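Local coordinates for monosaccharide ABC transporter substrate-binding protein, CUT2 family (PDB 4YHS), which probably captures a sugar or related small solute in the periplasm and delivers it to a CUT2-family ABC importer, at residues A[121-125]-A[148-152]; A[28-32]-A[323-328]. One frame throughout, in Å; residues are numbered along the deposited sequence.

How the contacts relate
Both contacts reach the same mixed sheet, on its parallel part in contact 1 and on its antiparallel margin in contact 2. Contact 1 joins the end of strand 119-122 to the loop that follows strand 144-147, beside what is probably the ligand pocket: the side chain of Asn149 lies about 6 Å from a bound bis-tris molecule, which probably came from the crystallisation liquor. Contact 2 pairs strand 29-35, near the start of the chain, with strand 322-331, near its end, and so closes a long loop within which contact 1 is nested. Their centres are 18 Å apart and their nearest atoms about 8 Å, with no direct touch; helix 299-314 packs against residues of both.

Contact 1. Residues A[121-125]-A[148-152]; sequences IIGAI and VNGIS
The flat carboxamide of Asn149 turns its ND2 corner to the carbonyl of Ala124, while Trp73 of helix 71-87 touches the same side chain. ND2 donates to Ala124 O at 2.8 Å with an N-H...O angle of 153°; the oxygen lies 16° out of the amide plane, and ND2 sits above the carbonyl plane. CG lies beside the Asn149 backbone N (chi1 -76°), which brings the carboxamide to this oxygen. Tyr99 OH is a second partner of ND2. Replacing Asn149 by an alanine would probably leave Ala124 O and Tyr99 OH without this shared amide partner and open a gap beside Trp73. Water 1 accepts from Ala124 N at 2.9 Å and from Gly150 N, joining the backbones, and water 2 donates to Gly150 O and weakly to Ala124 O. On the apolar side, Ala124 CB presses tightly on Ile151 CG1 at 3.4 Å, and Ile151 CD1 reaches Ile122 CG2 at 4.1 Å, the two isoleucines crossing nearly at right angles. These loops follow the C-terminal ends of neighbouring parallel strands, where binding proteins of this fold form their ligand cleft; here one amide and two waters tie them together over a small apolar core.

Contact 2. Residues A[28-32]-A[323-328]; sequences PYDAA and VGPKIF
Ala32 and Gly324 exchange two backbone bonds as the hydrogen-bonded pair of a small antiparallel β-ladder: Ala32 N donates to Gly324 O at 2.8 Å, and Gly324 N returns a bond to Ala32 O at 3.0 Å. Ala31 and Pro325 are the adjoining non-hydrogen-bonded pair, their CA atoms 4.1 Å apart. Beyond Pro325, Lys326 N gives an almost straight bond (174°) to Asp30 O, though from above the carbonyl plane. Water 3 donates to Asp30 O as well, at 2.9 Å, and to Lys326 O, so that the Asp30 carbonyl receives two bonds and the water bridges the backbones where the regular ladder stops.

The charged ends of Asp30 and Lys326 have partners on strand 43-49: Asp30 OD1 forms a salt bridge with Lys48 NZ, and Lys326 NZ with Asp46 OD1. Apart from their backbone bond, the two residues meet across the contact at the base of their side chains, Asp30 CB to Lys326 CB at 4.0 Å. Strand 29-35 is thus held between strands 43-49 and 322-331, attaching the N-terminal hairpin to the margin of the periplasmic-binding-protein fold.

Apolar contacts complete the join. Val323 CG2, set anti to its own backbone N, is thereby turned to Ala32 O and to Ala31 CB, 3.7 Å from the latter. Tyr29, its CG likewise anti to N (chi1 -154°), brings the CE2 edge of its ring to Pro325 CB at 4.0 Å. Its hydroxyl is hydrogen-bonded to Ser298 OG, and Tyr29 OH also lies in the plane of the Phe328 ring, at its edge, 4.0 Å from Phe328 CE1.

Contact 1. Residues A[121-125]-A[148-152]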
loop_
_atom_site.group_PDB
_atom_site.type_symbol
_atom_site.label_atom_id
_atom_site.label_comp_id
_atom_site.label_asym_id
_atom_site.label_seq_id
_atom_site.Cartn_x
_atom_site.Cartn_y
_atom_site.Cartn_z
ATOM N N ILE A 121 15.409 0.296 -8.682
ATOM C CA ILE A 121 14.271 0.138 -7.790
ATOM C C ILE A 121 13.055 -0.111 -8.673
ATOM O O ILE A 121 12.795 0.660 -9.561
ATOM C CB ILE A 121 14.111 1.403 -6.903
ATOM C CG1 ILE A 121 15.342 1.546 -6.002
ATOM C CG2 ILE A 121 12.857 1.358 -6.062
ATOM C CD1 ILE A 121 15.413 2.909 -5.315
ATOM N N ILE A 122 12.343 -1.209 -8.445
ATOM C CA ILE A 122 11.266 -1.643 -9.345
ATOM C C ILE A 122 9.929 -1.830 -8.633
ATOM O O ILE A 122 9.839 -2.578 -7.665
ATOM C CB ILE A 122 11.602 -2.992 -10.012
ATOM C CG1 ILE A 122 12.903 -2.936 -10.789
ATOM C CG2 ILE A 122 10.494 -3.427 -10.982
ATOM C CD1 ILE A 122 13.298 -4.281 -11.381
ATOM N N GLY A 123 8.894 -1.175 -9.160
ATOM C CA GLY A 123 7.518 -1.494 -8.844
ATOM C C GLY A 123 6.997 -2.358 -9.977
ATOM O O GLY A 123 6.622 -1.853 -11.035
ATOM N N ALA A 124 6.997 -3.675 -9.757
ATOM C CA ALA A 124 6.855 -4.632 -10.846
ATOM C C ALA A 124 5.432 -4.783 -11.353
ATOM O O ALA A 124 4.493 -4.918 -10.569
ATOM C CB ALA A 124 7.379 -5.971 -10.414
ATOM N N ILE A 125 5.287 -4.815 -12.680
ATOM C CA ILE A 125 3.982 -5.023 -13.266
ATOM C C ILE A 125 3.498 -6.462 -12.994
ATOM O O ILE A 125 2.312 -6.691 -12.830
ATOM C CB ILE A 125 4.014 -4.703 -14.788
ATOM C CG1 ILE A 125 3.916 -3.180 -14.975
ATOM C CG2 ILE A 125 2.886 -5.414 -15.540
ATOM C CD1 ILE A 125 4.196 -2.683 -16.407
ATOM N N VAL A 148 6.970 -2.165 -3.299
ATOM C CA VAL A 148 5.508 -2.212 -3.196
ATOM C C VAL A 148 4.855 -3.528 -3.635
ATOM O O VAL A 148 4.085 -4.110 -2.854
ATOM C CB VAL A 148 4.832 -1.070 -3.979
ATOM C CG1 VAL A 148 3.301 -1.224 -3.880
ATOM C CG2 VAL A 148 5.197 0.314 -3.372
ATOM N N ASN A 149 5.120 -3.981 -4.858
ATOM C CA ASN A 149 4.280 -5.025 -5.462
ATOM C C ASN A 149 4.691 -6.469 -5.201
ATOM O O ASN A 149 3.823 -7.332 -5.068
ATOM C CB ASN A 149 4.197 -4.839 -6.977
ATOM C CG ASN A 149 3.293 -3.726 -7.361
ATOM O OD1 ASN A 149 2.507 -3.243 -6.545
ATOM N ND2 ASN A 149 3.356 -3.324 -8.630
ATOM N N GLY A 150 5.988 -6.745 -5.148
ATOM C CA GLY A 150 6.460 -8.090 -4.859
ATOM C C GLY A 150 6.910 -8.787 -6.115
ATOM O O GLY A 150 6.164 -8.936 -7.081
ATOM N N ILE A 151 8.165 -9.186 -6.092
ATOM C CA ILE A 151 8.829 -9.881 -7.187
ATOM C C ILE A 151 9.336 -11.222 -6.697
ATOM O O ILE A 151 9.910 -11.296 -5.604
ATOM C CB ILE A 151 10.008 -9.022 -7.715
ATOM C CG1 ILE A 151 9.469 -7.743 -8.368
ATOM C CG2 ILE A 151 10.911 -9.789 -8.670
ATOM C CD1 ILE A 151 10.549 -6.687 -8.509
ATOM N N SER A 152 9.151 -12.273 -7.499
ATOM C CA SER A 152 9.538 -13.641 -7.080
ATOM C C SER A 152 10.991 -13.985 -7.432
ATOM O O SER A 152 11.532 -15.000 -6.985
ATOM C CB SER A 152 8.570 -14.665 -7.686
ATOM O OG SER A 152 8.816 -14.895 -9.059
HETATM O O HOH W 1 7.650 -4.663 -7.089
HETATM O O HOH W 2 3.944 -7.828 -9.022
#

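Contact 2. Residues A[28-32]-A[323-328]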
loop_
_atom_site.group_PDB
_atom_site.type_symbol
_atom_site.label_atom_id
_atom_site.label_comp_id
_atom_site.label_asym_id
_atom_site.label_seq_id
_atom_site.Cartn_x
_atom_site.Cartn_y
_atom_site.Cartn_z
ATOM N N PRO A 28 12.465 8.408 13.008
ATOM C CA PRO A 28 12.308 6.962 12.800
ATOM C C PRO A 28 10.858 6.583 12.578
ATOM O O PRO A 28 9.965 7.298 13.049
ATOM C CB PRO A 28 12.855 6.358 14.108
ATOM C CG PRO A 28 12.762 7.471 15.112
ATOM C CD PRO A 28 13.039 8.700 14.337
ATOM N N TYR A 29 10.619 5.498 11.848
ATOM C CA TYR A 29 9.259 5.140 11.469
ATOM C C TYR A 29 8.971 3.718 11.915
ATOM O O TYR A 29 9.803 2.830 11.751
ATOM C CB TYR A 29 9.075 5.290 9.955
ATOM C CG TYR A 29 7.642 5.560 9.506
ATOM C CD1 TYR A 29 7.131 6.841 9.510
ATOM C CD2 TYR A 29 6.805 4.536 9.069
ATOM C CE1 TYR A 29 5.846 7.114 9.136
ATOM C CE2 TYR A 29 5.493 4.817 8.656
ATOM C CZ TYR A 29 5.028 6.123 8.704
ATOM O OH TYR A 29 3.740 6.468 8.344
ATOM N N ASP A 30 7.788 3.511 12.477
ATOM C CA ASP A 30 7.358 2.192 12.902
ATOM C C ASP A 30 7.246 1.312 11.686
ATOM O O ASP A 30 6.545 1.656 10.732
ATOM C CB ASP A 30 6.014 2.248 13.634
ATOM C CG ASP A 30 6.126 2.832 15.031
ATOM O OD1 ASP A 30 7.242 2.874 15.602
ATOM O OD2 ASP A 30 5.080 3.211 15.582
ATOM N N ALA A 31 7.955 0.186 11.738
ATOM C CA ALA A 31 8.009 -0.774 10.638
ATOM C C ALA A 31 7.905 -2.213 11.174
ATOM O O ALA A 31 7.900 -2.448 12.395
ATOM C CB ALA A 31 9.311 -0.573 9.834
ATOM N N ALA A 32 7.815 -3.167 10.240
ATOM C CA ALA A 32 7.790 -4.589 10.539
ATOM C C ALA A 32 8.685 -5.285 9.543
ATOM O O ALA A 32 8.474 -5.150 8.333
ATOM C CB ALA A 32 6.360 -5.143 10.456
ATOM N N VAL A 323 11.254 -5.481 4.619
ATOM C CA VAL A 323 10.546 -4.631 5.586
ATOM C C VAL A 323 9.409 -3.829 4.940
ATOM O O VAL A 323 9.429 -3.497 3.747
ATOM C CB VAL A 323 11.570 -3.668 6.310
ATOM C CG1 VAL A 323 12.256 -2.703 5.322
ATOM C CG2 VAL A 323 10.952 -2.916 7.490
ATOM N N GLY A 324 8.399 -3.557 5.753
ATOM C CA GLY A 324 7.320 -2.650 5.402
ATOM C C GLY A 324 6.989 -1.714 6.545
ATOM O O GLY A 324 7.262 -2.024 7.706
ATOM N N PRO A 325 6.400 -0.553 6.229
ATOM C CA PRO A 325 5.848 0.257 7.311
ATOM C C PRO A 325 4.835 -0.558 8.128
ATOM O O PRO A 325 4.166 -1.429 7.591
ATOM C CB PRO A 325 5.152 1.399 6.574
ATOM C CG PRO A 325 5.860 1.498 5.286
ATOM C CD PRO A 325 6.211 0.099 4.920
ATOM N N LYS A 326 4.766 -0.287 9.417
ATOM C CA LYS A 326 3.762 -0.915 10.265
ATOM C C LYS A 326 2.410 -0.346 9.929
ATOM O O LYS A 326 2.173 0.860 9.989
ATOM C CB LYS A 326 4.088 -0.697 11.737
ATOM C CG LYS A 326 3.110 -1.299 12.701
ATOM C CD LYS A 326 3.410 -2.761 12.891
ATOM C CE LYS A 326 2.440 -3.448 13.865
ATOM N NZ LYS A 326 2.630 -4.927 13.822
ATOM N N ILE A 327 1.491 -1.226 9.584
ATOM C CA ILE A 327 0.176 -0.776 9.167
ATOM C C ILE A 327 -0.635 -0.384 10.402
ATOM O O ILE A 327 -0.597 -1.073 11.421
ATOM C CB ILE A 327 -0.530 -1.868 8.365
ATOM C CG1 ILE A 327 0.175 -2.062 7.032
ATOM C CG2 ILE A 327 -2.017 -1.515 8.152
ATOM C CD1 ILE A 327 -0.094 -3.426 6.405
ATOM N N PHE A 328 -1.360 0.737 10.294
ATOM C CA PHE A 328 -2.196 1.252 11.369
ATOM C C PHE A 328 -3.468 1.805 10.769
ATOM O O PHE A 328 -3.500 2.214 9.597
ATOM C CB PHE A 328 -1.484 2.347 12.190
ATOM C CG PHE A 328 -1.031 3.541 11.377
ATOM C CD1 PHE A 328 0.217 3.541 10.759
ATOM C CD2 PHE A 328 -1.815 4.677 11.278
ATOM C CE1 PHE A 328 0.668 4.640 10.025
ATOM C CE2 PHE A 328 -1.380 5.775 10.531
ATOM C CZ PHE A 328 -0.139 5.755 9.911
HETATM O O HOH W 3 3.972 2.997 10.707
#